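Local coordinates for protein dehydroascorbate reductase (Chlamydomonas reinhardtii, PDB 5XFT) that probably catalyses the glutathione-dependent reduction of dehydroascorbate to ascorbate, with glutathione disulfide as the second product, at residues V4-P13 with P37-F45; R26-L36 with S75-H86. All coordinates share one frame; numbering follows the deposited sequence.

In the fold
Starting from the N terminus, the chain lays down strand 5-12, passes through the short strand 17-18 into helix 22-33, and returns as strand 38-43 parallel to the first. Contact 1 closes that excursion, so strand, helix and strand make the first beta-alpha-beta unit of the thioredoxin-like domain. Contact 2 opens inside it, on the helix, and closes only after helix 50-56 and the hairpin of strands 62-64 and 72-73, when helix 75-85 comes to lie beside helix 22-33. The two contacts therefore cross rather than nest. They meet directly where Tyr31 packs on Thr5, Ile7 and Tyr38, tying the helix pair to the sheet.

Contact 1 (V4-P13 with P37-F45); sequences VTTIYVKGDP and PYKMEYIDF
Val9 CG2 lies alongside the Tyr42 ring, 3.8 Å from Tyr42 CD1, and also touches Met40 CE. Val9 CG1 is anti to the carbonyl carbon (chi1 -63°), which leaves CG2 to meet both. This is the tight part of the parallel strand pair: Ile7 CD1 reaches Tyr38 CB at 3.7 Å, Tyr8 CD1 rests 3.5 Å from Glu41 CB, and a CB on Gly11 would clash with Tyr42 CD1. Helix 22-33 packs on the Ile7 and Val9 face, completing a beta-alpha-beta crossover. Six backbone bonds hold the strands together, from Lys39 N to Thr5 O through to Gly11 N to Ile43 O.

The ends and the Lys39-Glu41 edge are looser. Water spans Thr5 N to Pro37 O and Gly11 O to Phe45 N. Glu41 OE2 makes a salt bridge with Lys39 NZ, its hydrogen bond weak at 3.3 Å. Lys10 CG lies over one face of the Phe45 ring, 3.9 Å from its centroid, in a CH-pi contact. With an alanine here the methylenes beyond CB are gone, and that Phe45 face would probably be left partly uncovered. The chemistry implies a join resting on main-chain bonds, whatever the side chains, with an apolar face toward the helix and a mixed one opposite.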
loop_
_atom_site.group_PDB
_atom_site.type_symbol
_atom_site.label_atom_id
_atom_site.label_comp_id
_atom_site.label_asym_id
_atom_site.label_seq_id
_atom_site.Cartn_x
_atom_site.Cartn_y
_atom_site.Cartn_z
ATOM N N VAL A 4 20.469 10.819 1.817
ATOM C CA VAL A 4 19.723 9.656 1.360
ATOM C C VAL A 4 18.524 10.122 0.545
ATOM O O VAL A 4 18.303 11.325 0.360
ATOM C CB VAL A 4 19.281 8.779 2.549
ATOM C CG1 VAL A 4 20.496 8.311 3.346
ATOM C CG2 VAL A 4 18.307 9.539 3.447
ATOM N N THR A 5 17.735 9.169 0.067
ATOM C CA THR A 5 16.554 9.488 -0.718
ATOM C C THR A 5 15.462 10.096 0.159
ATOM O O THR A 5 15.200 9.624 1.271
ATOM C CB THR A 5 16.044 8.223 -1.409
ATOM O OG1 THR A 5 17.011 7.795 -2.376
ATOM C CG2 THR A 5 14.713 8.473 -2.097
ATOM N N THR A 6 14.826 11.152 -0.347
ATOM C CA THR A 6 13.654 11.730 0.300
ATOM C C THR A 6 12.382 11.135 -0.298
ATOM O O THR A 6 12.236 11.064 -1.521
ATOM C CB THR A 6 13.629 13.250 0.136
ATOM O OG1 THR A 6 14.896 13.788 0.512
ATOM C CG2 THR A 6 12.536 13.864 1.016
ATOM N N ILE A 7 11.461 10.735 0.562
ATOM C CA ILE A 7 10.178 10.195 0.140
ATOM C C ILE A 7 9.103 11.112 0.707
ATOM O O ILE A 7 8.834 11.106 1.912
ATOM C CB ILE A 7 9.982 8.745 0.590
ATOM C CG1 ILE A 7 11.193 7.908 0.187
ATOM C CG2 ILE A 7 8.742 8.151 -0.065
ATOM C CD1 ILE A 7 11.056 6.435 0.564
ATOM N N TYR A 8 8.510 11.928 -0.159
ATOM C CA TYR A 8 7.380 12.773 0.201
ATOM C C TYR A 8 6.120 11.924 0.194
ATOM O O TYR A 8 5.743 11.361 -0.849
ATOM C CB TYR A 8 7.249 13.942 -0.766
ATOM C CG TYR A 8 8.500 14.771 -0.863
ATOM C CD1 TYR A 8 8.655 15.920 -0.105
ATOM C CD2 TYR A 8 9.528 14.406 -1.717
ATOM C CE1 TYR A 8 9.802 16.678 -0.193
ATOM C CE2 TYR A 8 10.678 15.150 -1.807
ATOM C CZ TYR A 8 10.814 16.284 -1.044
ATOM O OH TYR A 8 11.965 17.039 -1.143
ATOM N N VAL A 9 5.488 11.831 1.368
ATOM C CA VAL A 9 4.319 10.999 1.600
ATOM C C VAL A 9 3.253 11.841 2.285
ATOM O O VAL A 9 3.496 12.975 2.695
ATOM C CB VAL A 9 4.648 9.758 2.455
ATOM C CG1 VAL A 9 5.635 8.855 1.738
ATOM C CG2 VAL A 9 5.196 10.184 3.808
ATOM N N LYS A 10 2.056 11.267 2.408
ATOM C CA LYS A 10 0.976 11.948 3.105
ATOM C C LYS A 10 1.209 11.853 4.610
ATOM O O LYS A 10 1.385 10.756 5.152
ATOM C CB LYS A 10 -0.370 11.346 2.724
ATOM C CG LYS A 10 -1.514 11.812 3.616
ATOM C CD LYS A 10 -2.734 10.907 3.514
ATOM C CE LYS A 10 -3.902 11.472 4.307
ATOM N NZ LYS A 10 -5.061 11.875 3.464
ATOM N N GLY A 11 1.228 12.994 5.286
ATOM C CA GLY A 11 1.515 12.972 6.700
ATOM C C GLY A 11 1.048 14.223 7.405
ATOM O O GLY A 11 0.319 15.044 6.848
ATOM N N ASP A 12 1.464 14.342 8.661
ATOM C CA ASP A 12 1.226 15.539 9.467
ATOM C C ASP A 12 2.571 16.134 9.849
ATOM O O ASP A 12 3.183 15.696 10.838
ATOM C CB ASP A 12 0.417 15.208 10.717
ATOM C CG ASP A 12 -0.042 16.447 11.455
ATOM O OD1 ASP A 12 0.638 17.493 11.370
ATOM O OD2 ASP A 12 -1.092 16.377 12.123
ATOM N N PRO A 13 3.064 17.136 9.118
ATOM C CA PRO A 13 4.396 17.674 9.437
ATOM C C PRO A 13 4.477 18.263 10.834
ATOM O O PRO A 13 5.539 18.201 11.466
ATOM C CB PRO A 13 4.611 18.745 8.356
ATOM C CG PRO A 13 3.493 18.561 7.359
ATOM C CD PRO A 13 2.369 17.943 8.105
ATOM N N PRO A 37 18.102 2.955 2.974
ATOM C CA PRO A 37 17.775 4.078 3.856
ATOM C C PRO A 37 17.009 5.158 3.109
ATOM O O PRO A 37 17.166 5.356 1.901
ATOM C CB PRO A 37 19.148 4.580 4.317
ATOM C CG PRO A 37 20.063 4.228 3.181
ATOM C CD PRO A 37 19.525 2.943 2.584
ATOM N N TYR A 38 16.165 5.863 3.850
ATOM C CA TYR A 38 15.358 6.928 3.279
ATOM C C TYR A 38 14.976 7.885 4.396
ATOM O O TYR A 38 15.090 7.568 5.582
ATOM C CB TYR A 38 14.112 6.371 2.591
ATOM C CG TYR A 38 13.203 5.626 3.542
ATOM C CD1 TYR A 38 13.369 4.266 3.775
ATOM C CD2 TYR A 38 12.187 6.288 4.219
ATOM C CE1 TYR A 38 12.546 3.592 4.653
ATOM C CE2 TYR A 38 11.359 5.621 5.094
ATOM C CZ TYR A 38 11.542 4.276 5.306
ATOM O OH TYR A 38 10.716 3.620 6.182
ATOM N N LYS A 39 14.501 9.061 3.996
ATOM C CA LYS A 39 13.978 10.038 4.933
ATOM C C LYS A 39 12.595 10.465 4.465
ATOM O O LYS A 39 12.426 10.853 3.308
ATOM C CB LYS A 39 14.910 11.246 5.041
ATOM C CG LYS A 39 14.792 11.969 6.362
ATOM C CD LYS A 39 14.456 13.429 6.158
ATOM C CE LYS A 39 13.848 14.021 7.415
ATOM N NZ LYS A 39 12.956 15.163 7.084
ATOM N N MET A 40 11.609 10.386 5.355
ATOM C CA MET A 40 10.249 10.795 5.033
ATOM C C MET A 40 10.071 12.292 5.216
ATOM O O MET A 40 10.486 12.860 6.228
ATOM C CB MET A 40 9.222 10.042 5.879
ATOM C CG MET A 40 9.005 8.597 5.454
ATOM S SD MET A 40 8.264 7.574 6.734
ATOM C CE MET A 40 6.635 8.214 6.686
ATOM N N GLU A 41 9.464 12.924 4.220
ATOM C CA GLU A 41 8.975 14.288 4.314
ATOM C C GLU A 41 7.459 14.236 4.188
ATOM O O GLU A 41 6.936 13.647 3.237
ATOM C CB GLU A 41 9.591 15.161 3.222
ATOM C CG GLU A 41 9.777 16.611 3.613
ATOM C CD GLU A 41 10.932 16.805 4.559
ATOM O OE1 GLU A 41 10.675 17.273 5.682
ATOM O OE2 GLU A 41 12.080 16.476 4.190
ATOM N N TYR A 42 6.757 14.819 5.155
ATOM C CA TYR A 42 5.307 14.709 5.226
ATOM C C TYR A 42 4.652 15.873 4.505
ATOM O O TYR A 42 4.991 17.036 4.748
ATOM C CB TYR A 42 4.836 14.667 6.676
ATOM C CG TYR A 42 5.432 13.525 7.431
ATOM C CD1 TYR A 42 5.142 12.224 7.072
ATOM C CD2 TYR A 42 6.305 13.740 8.488
ATOM C CE1 TYR A 42 5.686 11.168 7.748
ATOM C CE2 TYR A 42 6.862 12.676 9.174
ATOM C CZ TYR A 42 6.545 11.391 8.795
ATOM O OH TYR A 42 7.087 10.319 9.464
ATOM N N ILE A 43 3.720 15.556 3.617
ATOM C CA ILE A 43 2.908 16.556 2.942
ATOM C C ILE A 43 1.563 16.609 3.652
ATOM O O ILE A 43 0.886 15.582 3.808
ATOM C CB ILE A 43 2.727 16.232 1.452
ATOM C CG1 ILE A 43 4.083 16.084 0.748
ATOM C CG2 ILE A 43 1.856 17.290 0.790
ATOM C CD1 ILE A 43 4.838 17.372 0.555
ATOM N N ASP A 44 1.191 17.800 4.098
ATOM C CA ASP A 44 -0.133 18.040 4.648
ATOM C C ASP A 44 -1.085 18.329 3.493
ATOM O O ASP A 44 -0.925 19.334 2.795
ATOM C CB ASP A 44 -0.068 19.199 5.647
ATOM C CG ASP A 44 -1.435 19.734 6.043
ATOM O OD1 ASP A 44 -1.485 20.895 6.497
ATOM O OD2 ASP A 44 -2.449 19.018 5.902
ATOM N N PHE A 45 -2.066 17.444 3.288
ATOM C CA PHE A 45 -2.973 17.577 2.151
ATOM C C PHE A 45 -3.807 18.848 2.214
ATOM O O PHE A 45 -4.367 19.256 1.191
ATOM C CB PHE A 45 -3.899 16.363 2.056
ATOM C CG PHE A 45 -3.285 15.182 1.365
ATOM C CD1 PHE A 45 -1.987 15.240 0.882
ATOM C CD2 PHE A 45 -4.009 14.008 1.197
ATOM C CE1 PHE A 45 -1.421 14.148 0.251
ATOM C CE2 PHE A 45 -3.452 12.909 0.564
ATOM C CZ PHE A 45 -2.156 12.980 0.090
HETATM O O HOH W 1 18.424 6.223 -0.084
HETATM O O HOH W 2 -2.308 15.494 5.303
#

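Contact 2 (R26-L36 with S75-H86); sequences RVLLAYEAKKL and SDVIVVHLEKQH
Arg26 reaches across to the first turns of helix 75-85, meeting Ser75, Asp76 and Val79. Its CB heads for that helix, and CG, anti to the backbone N (chi1 158°), extends the chain past Val79 CG1 toward Ser75. Arg26 CD then comes within 3.5 Å of Ser75 OG, and NE lies near both methyls of Val79. At the tip the branches part company. Arg26 NH1 bonds to Ser75 OG at 3.2 Å with an N-H...O angle of 150°, slightly tilted from the guanidinium plane. Arg26 NH2 sits 3.6 Å from Val79 CG2, which lies over one face of the group. Asp76 adds a long salt bridge, its OD2 3.9 Å from Arg26 NH1 at the edge of the guanidinium, with the carboxylate turned steeply against it.

Next along the helices from this polar end the apolar seam begins, Val27 touching Ser75 CB and Ile78 CG2. The helices run nearly parallel, 13° apart, as the two that flank one face of the sheet do in the thioredoxin-like domain of glutathione transferases. Ala30 CB meets Leu82 CD2 at 3.6 Å. Leu82 is the shared wedge, with CD1 over one face of the Tyr31 ring and also 3.5 Å from Leu36 CD1.

A Schellman motif, with Lys35 at its C-prime position, ends helix 22-33 and brings Leu36 back toward the partner helix. There Leu36 CD1 lies over the face of the His86 ring, 4.0 Å from its centroid, in a CH-pi contact. Lys34 slides past Leu82 in the opposite direction, Lys34 CD against Leu82 CG at 3.6 Å, and its NZ bonds to Pro89 O; nearby and of opposite charge, Glu83 bonds through OE2 to Leu91 N and Ser90 OG.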
loop_
_atom_site.group_PDB
_atom_site.type_symbol
_atom_site.label_atom_id
_atom_site.label_comp_id
_atom_site.label_asym_id
_atom_site.label_seq_id
_atom_site.Cartn_x
_atom_site.Cartn_y
_atom_site.Cartn_z
ATOM N N ARG A 26 3.082 1.723 -0.339
ATOM C CA ARG A 26 3.735 0.750 -1.210
ATOM C C ARG A 26 5.196 1.117 -1.442
ATOM O O ARG A 26 6.089 0.262 -1.344
ATOM C CB ARG A 26 2.988 0.638 -2.541
ATOM C CG ARG A 26 3.868 0.094 -3.673
ATOM C CD ARG A 26 3.266 0.336 -5.071
ATOM N NE ARG A 26 3.638 -0.728 -5.991
ATOM C CZ ARG A 26 3.387 -0.665 -7.295
ATOM N NH1 ARG A 26 2.759 0.397 -7.788
ATOM N NH2 ARG A 26 3.731 -1.649 -8.114
ATOM N N VAL A 27 5.469 2.392 -1.728
ATOM C CA VAL A 27 6.861 2.805 -1.900
ATOM C C VAL A 27 7.663 2.567 -0.623
ATOM O O VAL A 27 8.775 2.021 -0.661
ATOM C CB VAL A 27 6.924 4.273 -2.352
ATOM C CG1 VAL A 27 8.351 4.783 -2.299
ATOM C CG2 VAL A 27 6.360 4.394 -3.751
ATOM N N LEU A 28 7.104 2.953 0.530
ATOM C CA LEU A 28 7.790 2.775 1.808
ATOM C C LEU A 28 8.102 1.311 2.082
ATOM O O LEU A 28 9.213 0.968 2.510
ATOM C CB LEU A 28 6.939 3.343 2.941
ATOM C CG LEU A 28 6.615 4.829 2.914
ATOM C CD1 LEU A 28 5.671 5.151 4.038
ATOM C CD2 LEU A 28 7.886 5.608 3.047
ATOM N N LEU A 29 7.117 0.432 1.873
ATOM C CA LEU A 29 7.364 -0.997 2.045
ATOM C C LEU A 29 8.433 -1.489 1.080
ATOM O O LEU A 29 9.249 -2.345 1.434
ATOM C CB LEU A 29 6.070 -1.794 1.866
ATOM C CG LEU A 29 5.021 -1.690 2.975
ATOM C CD1 LEU A 29 3.757 -2.398 2.607
ATOM C CD2 LEU A 29 5.571 -2.250 4.262
ATOM N N ALA A 30 8.456 -0.953 -0.143
ATOM C CA ALA A 30 9.508 -1.331 -1.084
ATOM C C ALA A 30 10.890 -0.959 -0.555
ATOM O O ALA A 30 11.827 -1.760 -0.635
ATOM C CB ALA A 30 9.258 -0.675 -2.439
ATOM N N TYR A 31 11.037 0.251 -0.007
ATOM C CA TYR A 31 12.333 0.658 0.536
ATOM C C TYR A 31 12.721 -0.179 1.752
ATOM O O TYR A 31 13.893 -0.540 1.915
ATOM C CB TYR A 31 12.307 2.145 0.891
ATOM C CG TYR A 31 12.698 3.030 -0.262
ATOM C CD1 TYR A 31 11.811 3.284 -1.300
ATOM C CD2 TYR A 31 13.959 3.604 -0.320
ATOM C CE1 TYR A 31 12.170 4.082 -2.368
ATOM C CE2 TYR A 31 14.329 4.405 -1.381
ATOM C CZ TYR A 31 13.434 4.642 -2.403
ATOM O OH TYR A 31 13.808 5.444 -3.460
ATOM N N GLU A 32 11.758 -0.486 2.621
ATOM C CA GLU A 32 12.051 -1.315 3.786
ATOM C C GLU A 32 12.467 -2.723 3.375
ATOM O O GLU A 32 13.359 -3.321 3.992
ATOM C CB GLU A 32 10.830 -1.365 4.701
ATOM C CG GLU A 32 10.532 -0.055 5.401
ATOM C CD GLU A 32 11.459 0.193 6.573
ATOM O OE1 GLU A 32 12.017 -0.792 7.103
ATOM O OE2 GLU A 32 11.639 1.372 6.957
ATOM N N ALA A 33 11.827 -3.269 2.336
ATOM C CA ALA A 33 12.122 -4.632 1.907
ATOM C C ALA A 33 13.547 -4.761 1.384
ATOM O O ALA A 33 14.192 -5.795 1.599
ATOM C CB ALA A 33 11.124 -5.075 0.837
ATOM N N LYS A 34 14.047 -3.734 0.703
ATOM C CA LYS A 34 15.423 -3.701 0.236
ATOM C C LYS A 34 16.384 -3.094 1.249
ATOM O O LYS A 34 17.550 -2.866 0.913
ATOM C CB LYS A 34 15.513 -2.933 -1.084
ATOM C CG LYS A 34 14.696 -3.546 -2.197
ATOM C CD LYS A 34 14.465 -2.574 -3.338
ATOM C CE LYS A 34 14.492 -3.299 -4.678
ATOM N NZ LYS A 34 15.710 -4.153 -4.806
ATOM N N LYS A 35 15.921 -2.825 2.472
ATOM C CA LYS A 35 16.757 -2.270 3.541
ATOM C C LYS A 35 17.510 -1.022 3.085
ATOM O O LYS A 35 18.602 -0.727 3.573
ATOM C CB LYS A 35 17.729 -3.319 4.082
ATOM C CG LYS A 35 17.069 -4.644 4.407
ATOM C CD LYS A 35 17.798 -5.387 5.516
ATOM C CE LYS A 35 17.390 -6.852 5.521
ATOM N NZ LYS A 35 15.950 -7.005 5.909
ATOM N N LEU A 36 16.933 -0.283 2.117
ATOM C CA LEU A 36 17.531 0.965 1.669
ATOM C C LEU A 36 17.156 2.093 2.625
ATOM O O LEU A 36 16.005 2.180 3.062
ATOM C CB LEU A 36 17.069 1.312 0.259
ATOM C CG LEU A 36 17.607 0.395 -0.835
ATOM C CD1 LEU A 36 16.762 0.515 -2.085
ATOM C CD2 LEU A 36 19.047 0.749 -1.133
ATOM N N SER A 75 3.947 5.760 -7.788
ATOM C CA SER A 75 4.538 4.633 -7.067
ATOM C C SER A 75 4.985 3.522 -8.008
ATOM O O SER A 75 5.924 2.783 -7.687
ATOM C CB SER A 75 3.553 4.083 -6.030
ATOM O OG SER A 75 2.481 3.382 -6.635
ATOM N N ASP A 76 4.337 3.384 -9.166
ATOM C CA ASP A 76 4.721 2.333 -10.107
ATOM C C ASP A 76 6.080 2.632 -10.730
ATOM O O ASP A 76 7.000 1.797 -10.690
ATOM C CB ASP A 76 3.647 2.185 -11.188
ATOM C CG ASP A 76 3.317 0.734 -11.490
ATOM O OD1 ASP A 76 4.256 -0.078 -11.626
ATOM O OD2 ASP A 76 2.115 0.407 -11.594
ATOM N N VAL A 77 6.218 3.829 -11.311
ATOM C CA VAL A 77 7.506 4.289 -11.827
ATOM C C VAL A 77 8.581 4.166 -10.758
ATOM O O VAL A 77 9.699 3.703 -11.026
ATOM C CB VAL A 77 7.387 5.738 -12.334
ATOM C CG1 VAL A 77 8.723 6.214 -12.872
ATOM C CG2 VAL A 77 6.300 5.847 -13.394
ATOM N N ILE A 78 8.249 4.548 -9.524
ATOM C CA ILE A 78 9.232 4.534 -8.447
ATOM C C ILE A 78 9.696 3.110 -8.153
ATOM O O ILE A 78 10.898 2.851 -8.059
ATOM C CB ILE A 78 8.665 5.215 -7.190
ATOM C CG1 ILE A 78 8.566 6.723 -7.407
ATOM C CG2 ILE A 78 9.527 4.892 -5.978
ATOM C CD1 ILE A 78 7.666 7.416 -6.409
ATOM N N VAL A 79 8.765 2.165 -7.996
ATOM C CA VAL A 79 9.210 0.830 -7.593
ATOM C C VAL A 79 9.948 0.133 -8.728
ATOM O O VAL A 79 10.844 -0.687 -8.477
ATOM C CB VAL A 79 8.042 -0.033 -7.077
ATOM C CG1 VAL A 79 7.428 0.591 -5.824
ATOM C CG2 VAL A 79 7.003 -0.260 -8.172
ATOM N N VAL A 80 9.612 0.442 -9.984
ATOM C CA VAL A 80 10.333 -0.184 -11.092
ATOM C C VAL A 80 11.730 0.414 -11.231
ATOM O O VAL A 80 12.717 -0.311 -11.416
ATOM C CB VAL A 80 9.524 -0.061 -12.393
ATOM C CG1 VAL A 80 10.338 -0.561 -13.573
ATOM C CG2 VAL A 80 8.235 -0.848 -12.269
ATOM N N HIS A 81 11.837 1.742 -11.148
ATOM C CA HIS A 81 13.145 2.389 -11.072
ATOM C C HIS A 81 13.960 1.830 -9.912
ATOM O O HIS A 81 15.170 1.600 -10.029
ATOM C CB HIS A 81 12.950 3.901 -10.920
ATOM C CG HIS A 81 14.178 4.635 -10.486
ATOM N ND1 HIS A 81 14.985 5.322 -11.367
ATOM C CD2 HIS A 81 14.733 4.801 -9.261
ATOM C CE1 HIS A 81 15.986 5.873 -10.707
ATOM N NE2 HIS A 81 15.859 5.570 -9.427
ATOM N N LEU A 82 13.299 1.604 -8.781
ATOM C CA LEU A 82 13.955 1.019 -7.623
ATOM C C LEU A 82 14.536 -0.344 -7.965
ATOM O O LEU A 82 15.702 -0.623 -7.672
ATOM C CB LEU A 82 12.953 0.920 -6.474
ATOM C CG LEU A 82 13.468 0.404 -5.135
ATOM C CD1 LEU A 82 14.524 1.345 -4.592
ATOM C CD2 LEU A 82 12.326 0.259 -4.150
ATOM N N GLU A 83 13.738 -1.203 -8.609
ATOM C CA GLU A 83 14.219 -2.542 -8.934
ATOM C C GLU A 83 15.335 -2.515 -9.973
ATOM O O GLU A 83 16.209 -3.390 -9.965
ATOM C CB GLU A 83 13.056 -3.403 -9.418
ATOM C CG GLU A 83 13.301 -4.905 -9.284
ATOM C CD GLU A 83 13.153 -5.401 -7.867
ATOM O OE1 GLU A 83 12.392 -4.773 -7.113
ATOM O OE2 GLU A 83 13.787 -6.420 -7.523
ATOM N N LYS A 84 15.326 -1.533 -10.872
ATOM C CA LYS A 84 16.396 -1.441 -11.858
ATOM C C LYS A 84 17.696 -0.977 -11.216
ATOM O O LYS A 84 18.770 -1.512 -11.512
ATOM C CB LYS A 84 15.992 -0.495 -12.985
ATOM C CG LYS A 84 16.968 -0.472 -14.148
ATOM C CD LYS A 84 16.562 0.567 -15.181
ATOM C CE LYS A 84 17.594 0.667 -16.288
ATOM N NZ LYS A 84 17.380 1.856 -17.164
ATOM N N GLN A 85 17.624 0.022 -10.333
ATOM C CA GLN A 85 18.844 0.557 -9.739
ATOM C C GLN A 85 19.400 -0.335 -8.631
ATOM O O GLN A 85 20.615 -0.340 -8.404
ATOM C CB GLN A 85 18.597 1.968 -9.202
ATOM C CG GLN A 85 18.156 2.962 -10.264
ATOM C CD GLN A 85 19.090 2.996 -11.465
ATOM O OE1 GLN A 85 18.668 2.783 -12.604
ATOM N NE2 GLN A 85 20.368 3.266 -11.214
ATOM N N HIS A 86 18.548 -1.091 -7.939
ATOM C CA HIS A 86 18.971 -1.945 -6.827
ATOM C C HIS A 86 18.383 -3.339 -7.002
ATOM O O HIS A 86 17.380 -3.687 -6.369
ATOM C CB HIS A 86 18.553 -1.347 -5.484
ATOM C CG HIS A 86 18.911 0.097 -5.334
ATOM N ND1 HIS A 86 20.098 0.515 -4.774
ATOM C CD2 HIS A 86 18.245 1.221 -5.688
ATOM C CE1 HIS A 86 20.145 1.835 -4.783
ATOM N NE2 HIS A 86 19.032 2.287 -5.332
#